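Local coordinates for PUM-HD domain-containing protein (Caenorhabditis elegans, PDB 7CGF) that probably binds 3' untranslated regions of messenger RNAs through its Pumilio homology domain, the part of the longer protein described here, at residues 140-143 and 144-148. The protein carries 2 engineered substitutions. Sequence-based numbering, arbitrary orientation.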
ATOM      1  N   SER A 140     -12.426  -5.423 -16.106  1.00 21.41           N
ATOM      2  CA  SER A 140     -12.315  -5.947 -17.465  1.00 24.43           C
ATOM      3  C   SER A 140     -11.646  -4.944 -18.402  1.00 24.92           C
ATOM      4  O   SER A 140     -11.025  -5.338 -19.398  1.00 26.70           O
ATOM      5  CB  SER A 140     -13.698  -6.348 -17.984  1.00 26.14           C
ATOM      6  OG  SER A 140     -14.399  -5.212 -18.477  1.00 32.00           O
ATOM      7  N   GLN A 141     -11.743  -3.651 -18.091  1.00 22.50           N
ATOM      8  CA  GLN A 141     -11.028  -2.623 -18.839  1.00 19.97           C
ATOM      9  C   GLN A 141      -9.601  -2.447 -18.333  1.00 22.43           C
ATOM     10  O   GLN A 141      -8.674  -2.262 -19.131  1.00 25.36           O
ATOM     11  CB  GLN A 141     -11.790  -1.301 -18.749  1.00 25.32           C
ATOM     12  CG  GLN A 141     -13.007  -1.265 -19.648  1.00 24.75           C
ATOM     13  CD  GLN A 141     -12.617  -1.019 -21.094  1.00 27.23           C
ATOM     14  OE1 GLN A 141     -11.996  -1.860 -21.732  1.00 37.34           O
ATOM     15  NE2 GLN A 141     -12.964   0.159 -21.612  1.00 36.46           N
ATOM     16  N   ILE A 142      -9.409  -2.488 -17.011  1.00 19.76           N
ATOM     17  CA  ILE A 142      -8.068  -2.440 -16.432  1.00 21.40           C
ATOM     18  C   ILE A 142      -7.197  -3.548 -17.009  1.00 22.14           C
ATOM     19  O   ILE A 142      -5.975  -3.380 -17.151  1.00 22.29           O
ATOM     20  CB  ILE A 142      -8.166  -2.511 -14.888  1.00 18.60           C
ATOM     21  CG1 ILE A 142      -8.852  -1.248 -14.345  1.00 20.42           C
ATOM     22  CG2 ILE A 142      -6.802  -2.676 -14.244  1.00 22.75           C
ATOM     23  CD1 ILE A 142      -8.083   0.023 -14.586  1.00 24.68           C
ATOM     24  N   ARG A 143      -7.819  -4.673 -17.386  1.00 24.33           N
ATOM     25  CA  ARG A 143      -7.116  -5.806 -17.990  1.00 27.43           C
ATOM     26  C   ARG A 143      -6.226  -5.367 -19.146  1.00 26.73           C
ATOM     27  O   ARG A 143      -5.118  -5.892 -19.330  1.00 27.99           O
ATOM     28  CB  ARG A 143      -8.146  -6.823 -18.488  1.00 29.64           C
ATOM     29  CG  ARG A 143      -8.067  -8.195 -17.879  1.00 32.97           C
ATOM     30  CD  ARG A 143      -9.186  -9.078 -18.421  1.00 35.59           C
ATOM     31  NE  ARG A 143      -9.883  -9.751 -17.328  1.00 42.64           N
ATOM     32  CZ  ARG A 143      -9.516 -10.927 -16.833  1.00 38.34           C
ATOM     33  NH1 ARG A 143     -10.192 -11.469 -15.822  1.00 36.49           N
ATOM     34  NH2 ARG A 143      -8.471 -11.559 -17.355  1.00 34.02           N
ATOM     35  N   HIS A 144      -6.696  -4.400 -19.933  1.00 24.17           N
ATOM     36  CA  HIS A 144      -6.006  -4.003 -21.153  1.00 27.25           C
ATOM     37  C   HIS A 144      -4.725  -3.229 -20.897  1.00 25.18           C
ATOM     38  O   HIS A 144      -3.902  -3.113 -21.815  1.00 25.54           O
ATOM     39  CB  HIS A 144      -6.938  -3.164 -22.030  1.00 30.59           C
ATOM     40  CG  HIS A 144      -8.195  -3.873 -22.396  1.00 31.68           C
ATOM     41  ND1 HIS A 144      -9.444  -3.315 -22.238  1.00 34.16           N
ATOM     42  CD2 HIS A 144      -8.396  -5.117 -22.890  1.00 35.66           C
ATOM     43  CE1 HIS A 144     -10.361  -4.178 -22.635  1.00 32.55           C
ATOM     44  NE2 HIS A 144      -9.752  -5.282 -23.025  1.00 42.47           N
ATOM     45  N   VAL A 145      -4.544  -2.682 -19.692  1.00 18.28           N
ATOM     46  CA  VAL A 145      -3.393  -1.836 -19.395  1.00 20.65           C
ATOM     47  C   VAL A 145      -2.726  -2.226 -18.079  1.00 19.52           C
ATOM     48  O   VAL A 145      -2.002  -1.416 -17.497  1.00 21.17           O
ATOM     49  CB  VAL A 145      -3.798  -0.343 -19.367  1.00 20.54           C
ATOM     50  CG1 VAL A 145      -4.170   0.149 -20.766  1.00 23.16           C
ATOM     51  CG2 VAL A 145      -4.992  -0.126 -18.423  1.00 19.05           C
ATOM     52  N   ILE A 146      -2.886  -3.480 -17.639  1.00 20.06           N
ATOM     53  CA  ILE A 146      -2.560  -3.821 -16.249  1.00 16.66           C
ATOM     54  C   ILE A 146      -1.055  -3.714 -15.940  1.00 17.00           C
ATOM     55  O   ILE A 146      -0.686  -3.232 -14.863  1.00 18.35           O
ATOM     56  CB  ILE A 146      -3.150  -5.203 -15.892  1.00 18.61           C
ATOM     57  CG1 ILE A 146      -2.845  -5.591 -14.440  1.00 16.50           C
ATOM     58  CG2 ILE A 146      -2.678  -6.278 -16.870  1.00 22.70           C
ATOM     59  CD1 ILE A 146      -3.343  -4.602 -13.375  1.00 20.75           C
ATOM     60  N   HIS A 147      -0.154  -4.139 -16.847  1.00 19.73           N
ATOM     61  CA  HIS A 147       1.272  -4.060 -16.499  1.00 23.31           C
ATOM     62  C   HIS A 147       1.711  -2.615 -16.285  1.00 21.58           C
ATOM     63  O   HIS A 147       2.362  -2.294 -15.284  1.00 24.37           O
ATOM     64  CB  HIS A 147       2.162  -4.730 -17.554  1.00 25.02           C
ATOM     65  CG  HIS A 147       3.632  -4.723 -17.198  1.00 26.34           C
ATOM     66  ND1 HIS A 147       4.350  -5.877 -16.957  1.00 30.03           N
ATOM     67  CD2 HIS A 147       4.511  -3.699 -17.044  1.00 28.46           C
ATOM     68  CE1 HIS A 147       5.605  -5.565 -16.671  1.00 26.36           C
ATOM     69  NE2 HIS A 147       5.728  -4.250 -16.713  1.00 30.33           N
ATOM     70  N   ARG A 148       1.343  -1.715 -17.209  1.00 19.26           N
ATOM     71  CA  ARG A 148       1.739  -0.323 -17.049  1.00 20.76           C
ATOM     72  C   ARG A 148       1.018   0.308 -15.870  1.00 17.19           C
ATOM     73  O   ARG A 148       1.591   1.136 -15.149  1.00 19.23           O
ATOM     74  CB  ARG A 148       1.460   0.438 -18.351  1.00 22.29           C
ATOM     75  CG  ARG A 148       1.998   1.866 -18.376  1.00 29.64           C
ATOM     76  CD  ARG A 148       1.891   2.498 -19.768  1.00 32.03           C
ATOM     77  NE  ARG A 148       0.593   2.247 -20.397  1.00 32.41           N
ATOM     78  CZ  ARG A 148      -0.392   3.139 -20.477  1.00 29.04           C
ATOM     79  NH1 ARG A 148      -0.233   4.355 -19.981  1.00 29.62           N
ATOM     80  NH2 ARG A 148      -1.535   2.816 -21.062  1.00 29.59           N
TER
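Two i to i+3 hydrogen bonds close overlapping turns, centred on Ile-142/Arg-143 and Arg-143/His-144: His-144 N donates to Gln-141 O at 3.0 Å and Val-145 N to Ile-142 O at 3.0 Å. Their N-H...O angles of 154° and 159° are fairly straight, yet both donors stand well above the carbonyl plane, not on a lone pair.

The His-144 ring folds back over the preceding turn, its CG anti to the carbonyl carbon. Gln-141 OE1 meets the ring edge in plane, 3.0 Å from His-144 CE1, with the amide nearly perpendicular to the ring (84°). Ser-140 O lies over one ring face, offset toward the rim, 3.5 Å from His-144 CE1. Gln-141 NE2, meanwhile, is hydrogen-bonded to Ile-107 O, which ties down that end of the amide.

On the buried side, Ile-142 CG2 touches Ile-146 CD1 at 4.1 Å, the side chains crossing at about a right angle, and Ile-146 CG2 rests 3.5 Å from Arg-143 O. Ile-142 packs on Val-158 of helix 155-165, and Ile-146 on Val-159 of the same helix and on Phe-173 of helix 172-178. With Val-145 as N-cap of helix 146-150, the arrangement is a short turn linking helix 132-142 to helix 146-150 in the stacked Pumilio repeats of the PUM-HD.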